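PDB 3C24: putative oxidoreductase from Jannaschia sp., which is probably an NAD(P)-dependent oxidoreductase that binds its dinucleotide cofactor in a Rossmann-type domain, its substrate and reaction being unknown. Local coordinates for residues 208-213 against 222-227. Sequence-based numbering, arbitrary orientation. Where two conformers were deposited one is given.
Sequences HAVDEC and QAALDF. With SO4 (sulfate ion), chain F.
Val210 and Ala224 meet in a helical hairpin: the long helix 184-217 ends in a short turn, and helix 221-239 runs back beside it. The axes of segments 208-213 and 222-227 make 145°, not far from antiparallel, and approach to 8.9 Å. The CA atoms of Val210 and Ala224 lie 5.6 Å apart, and no hydrogen bond joins the two segments, so their contact is apolar. It rests chiefly on Ala224, whose methyl CB is reached at 3.9 Å by CG1 of Val210, anti to the backbone N (chi1 166°). In the conformer given, one of two for Leu225, Val210 CG1 also lies 3.7 Å from Leu225 CG, and the valine and leucine side chains cross at roughly a right angle. CG2, the other valine branch, lies beside the carbonyl O of Ala224. One turn further along its helix, Cys213 also meets Ala224, with its CB 3.8 Å from the alanine CB. Near the turn, Asp211 forms a salt bridge with Arg221, a polar link between the two helices beside the apolar seam.

The hairpin is also part of the dimer interface. Asp226 OD2 forms a salt bridge with Arg178 of the second subunit, and Asp226 OD1 takes a hydrogen bond from Gln222 NE2 (2.8 Å), which comes from above the carboxylate plane, with OD1 almost in the plane of the glutamine amide. On the first helix, His208 binds a sulfate ion, probably from the crystallisation liquor, that is also held by Lys259, Trp267 and Arg268 of the second subunit. The anion thus bridges the subunits: its O2 lies in the plane of the imidazole, at the ring edge, and takes a nearly straight bond from His208 ND1 (2.6 Å, N-H...O 168°).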
loop_
_atom_site.group_PDB
_atom_site.type_symbol
_atom_site.label_atom_id
_atom_site.label_comp_id
_atom_site.label_asym_id
_atom_site.label_seq_id
_atom_site.Cartn_x
_atom_site.Cartn_y
_atom_site.Cartn_z
ATOM N N HIS A 208 -3.438 3.513 -12.577
ATOM C CA HIS A 208 -3.653 4.343 -13.738
ATOM C C HIS A 208 -2.628 5.469 -13.820
ATOM O O HIS A 208 -2.329 5.963 -14.915
ATOM C CB HIS A 208 -5.055 4.905 -13.794
ATOM C CG HIS A 208 -6.092 3.857 -14.095
ATOM N ND1 HIS A 208 -7.444 4.084 -13.960
ATOM C CD2 HIS A 208 -5.962 2.565 -14.492
ATOM C CE1 HIS A 208 -8.104 2.988 -14.299
ATOM N NE2 HIS A 208 -7.233 2.053 -14.633
ATOM N N ALA A 209 -2.043 5.827 -12.684
ATOM C CA ALA A 209 -1.009 6.877 -12.673
ATOM C C ALA A 209 0.292 6.296 -13.272
ATOM O O ALA A 209 1.019 6.946 -14.017
ATOM C CB ALA A 209 -0.808 7.436 -11.296
ATOM N N VAL A 210 0.564 5.036 -12.951
ATOM C CA VAL A 210 1.690 4.337 -13.567
ATOM C C VAL A 210 1.452 4.287 -15.102
ATOM O O VAL A 210 2.357 4.558 -15.938
ATOM C CB VAL A 210 1.950 2.940 -12.923
ATOM C CG1 VAL A 210 2.926 2.062 -13.841
ATOM C CG2 VAL A 210 2.441 3.138 -11.468
ATOM N N ASP A 211 0.224 3.961 -15.482
ATOM C CA ASP A 211 -0.149 3.864 -16.911
ATOM C C ASP A 211 0.054 5.203 -17.632
ATOM O O ASP A 211 0.570 5.306 -18.747
ATOM C CB ASP A 211 -1.613 3.465 -17.115
ATOM C CG ASP A 211 -1.951 2.085 -16.628
ATOM O OD1 ASP A 211 -1.051 1.221 -16.502
ATOM O OD2 ASP A 211 -3.176 1.877 -16.368
ATOM N N GLU A 212 -0.281 6.281 -16.940
ATOM C CA GLU A 212 -0.112 7.610 -17.495
ATOM C C GLU A 212 1.366 7.936 -17.768
ATOM O O GLU A 212 1.765 8.492 -18.846
ATOM C CB GLU A 212 -0.781 8.637 -16.575
ATOM C CG GLU A 212 -0.674 10.108 -17.006
ATOM C CD GLU A 212 -1.721 10.539 -18.012
ATOM O OE1 GLU A 212 -2.438 9.647 -18.571
ATOM O OE2 GLU A 212 -1.818 11.749 -18.273
ATOM N N CYS A 213 2.202 7.560 -16.818
ATOM C CA CYS A 213 3.654 7.772 -16.949
ATOM C C CYS A 213 4.201 7.127 -18.212
ATOM O O CYS A 213 4.939 7.729 -18.988
ATOM C CB CYS A 213 4.395 7.258 -15.728
ATOM S SG CYS A 213 4.165 8.293 -14.259
ATOM N N GLN A 222 8.248 -0.405 -16.395
ATOM C CA GLN A 222 8.895 -1.028 -15.241
ATOM C C GLN A 222 9.517 0.032 -14.336
ATOM O O GLN A 222 9.580 -0.137 -13.138
ATOM C CB GLN A 222 9.978 -2.022 -15.652
ATOM C CG GLN A 222 10.437 -2.888 -14.477
ATOM C CD GLN A 222 9.285 -3.737 -13.879
ATOM O OE1 GLN A 222 8.645 -4.525 -14.593
ATOM N NE2 GLN A 222 9.058 -3.622 -12.560
ATOM N N ALA A 223 10.001 1.089 -14.941
ATOM C CA ALA A 223 10.576 2.212 -14.164
ATOM C C ALA A 223 9.502 2.841 -13.341
ATOM O O ALA A 223 9.677 3.103 -12.139
ATOM C CB ALA A 223 11.241 3.287 -15.083
ATOM N N ALA A 224 8.362 3.143 -13.978
ATOM C CA ALA A 224 7.257 3.805 -13.248
ATOM C C ALA A 224 6.707 2.907 -12.176
ATOM O O ALA A 224 6.338 3.364 -11.085
ATOM C CB ALA A 224 6.155 4.232 -14.195
ATOM N N LEU A 225 6.609 1.628 -12.498
ATOM C CA LEU A 225 6.103 0.617 -11.533
ATOM C C LEU A 225 7.021 0.504 -10.333
ATOM O O LEU A 225 6.568 0.518 -9.207
ATOM C CB LEU A 225 5.921 -0.774 -12.159
ATOM C CG LEU A 225 4.697 -1.122 -12.996
ATOM C CD1 LEU A 225 4.973 -2.408 -13.780
ATOM C CD2 LEU A 225 3.403 -1.262 -12.130
ATOM N N ASP A 226 8.298 0.320 -10.590
ATOM C CA ASP A 226 9.298 0.235 -9.520
ATOM C C ASP A 226 9.209 1.458 -8.615
ATOM O O ASP A 226 9.229 1.345 -7.390
ATOM C CB ASP A 226 10.740 0.121 -10.066
ATOM C CG ASP A 226 11.054 -1.271 -10.630
ATOM O OD1 ASP A 226 10.268 -2.222 -10.422
ATOM O OD2 ASP A 226 12.084 -1.395 -11.322
ATOM N N PHE A 227 9.071 2.621 -9.233
ATOM C CA PHE A 227 9.025 3.888 -8.493
ATOM C C PHE A 227 7.760 3.950 -7.606
ATOM O O PHE A 227 7.821 4.262 -6.414
ATOM C CB PHE A 227 9.111 5.095 -9.443
ATOM C CG PHE A 227 9.533 6.356 -8.748
ATOM C CD1 PHE A 227 10.830 6.670 -8.643
ATOM C CD2 PHE A 227 8.579 7.233 -8.202
ATOM C CE1 PHE A 227 11.239 7.813 -7.968
ATOM C CE2 PHE A 227 9.036 8.373 -7.522
ATOM C CZ PHE A 227 10.337 8.628 -7.454
HETATM S S SO4 F . -9.610 6.911 -14.466
HETATM O O1 SO4 F . -10.995 6.436 -14.369
HETATM O O2 SO4 F . -8.788 6.272 -13.389
HETATM O O3 SO4 F . -9.109 6.489 -15.739
HETATM O O4 SO4 F . -9.691 8.341 -14.277
#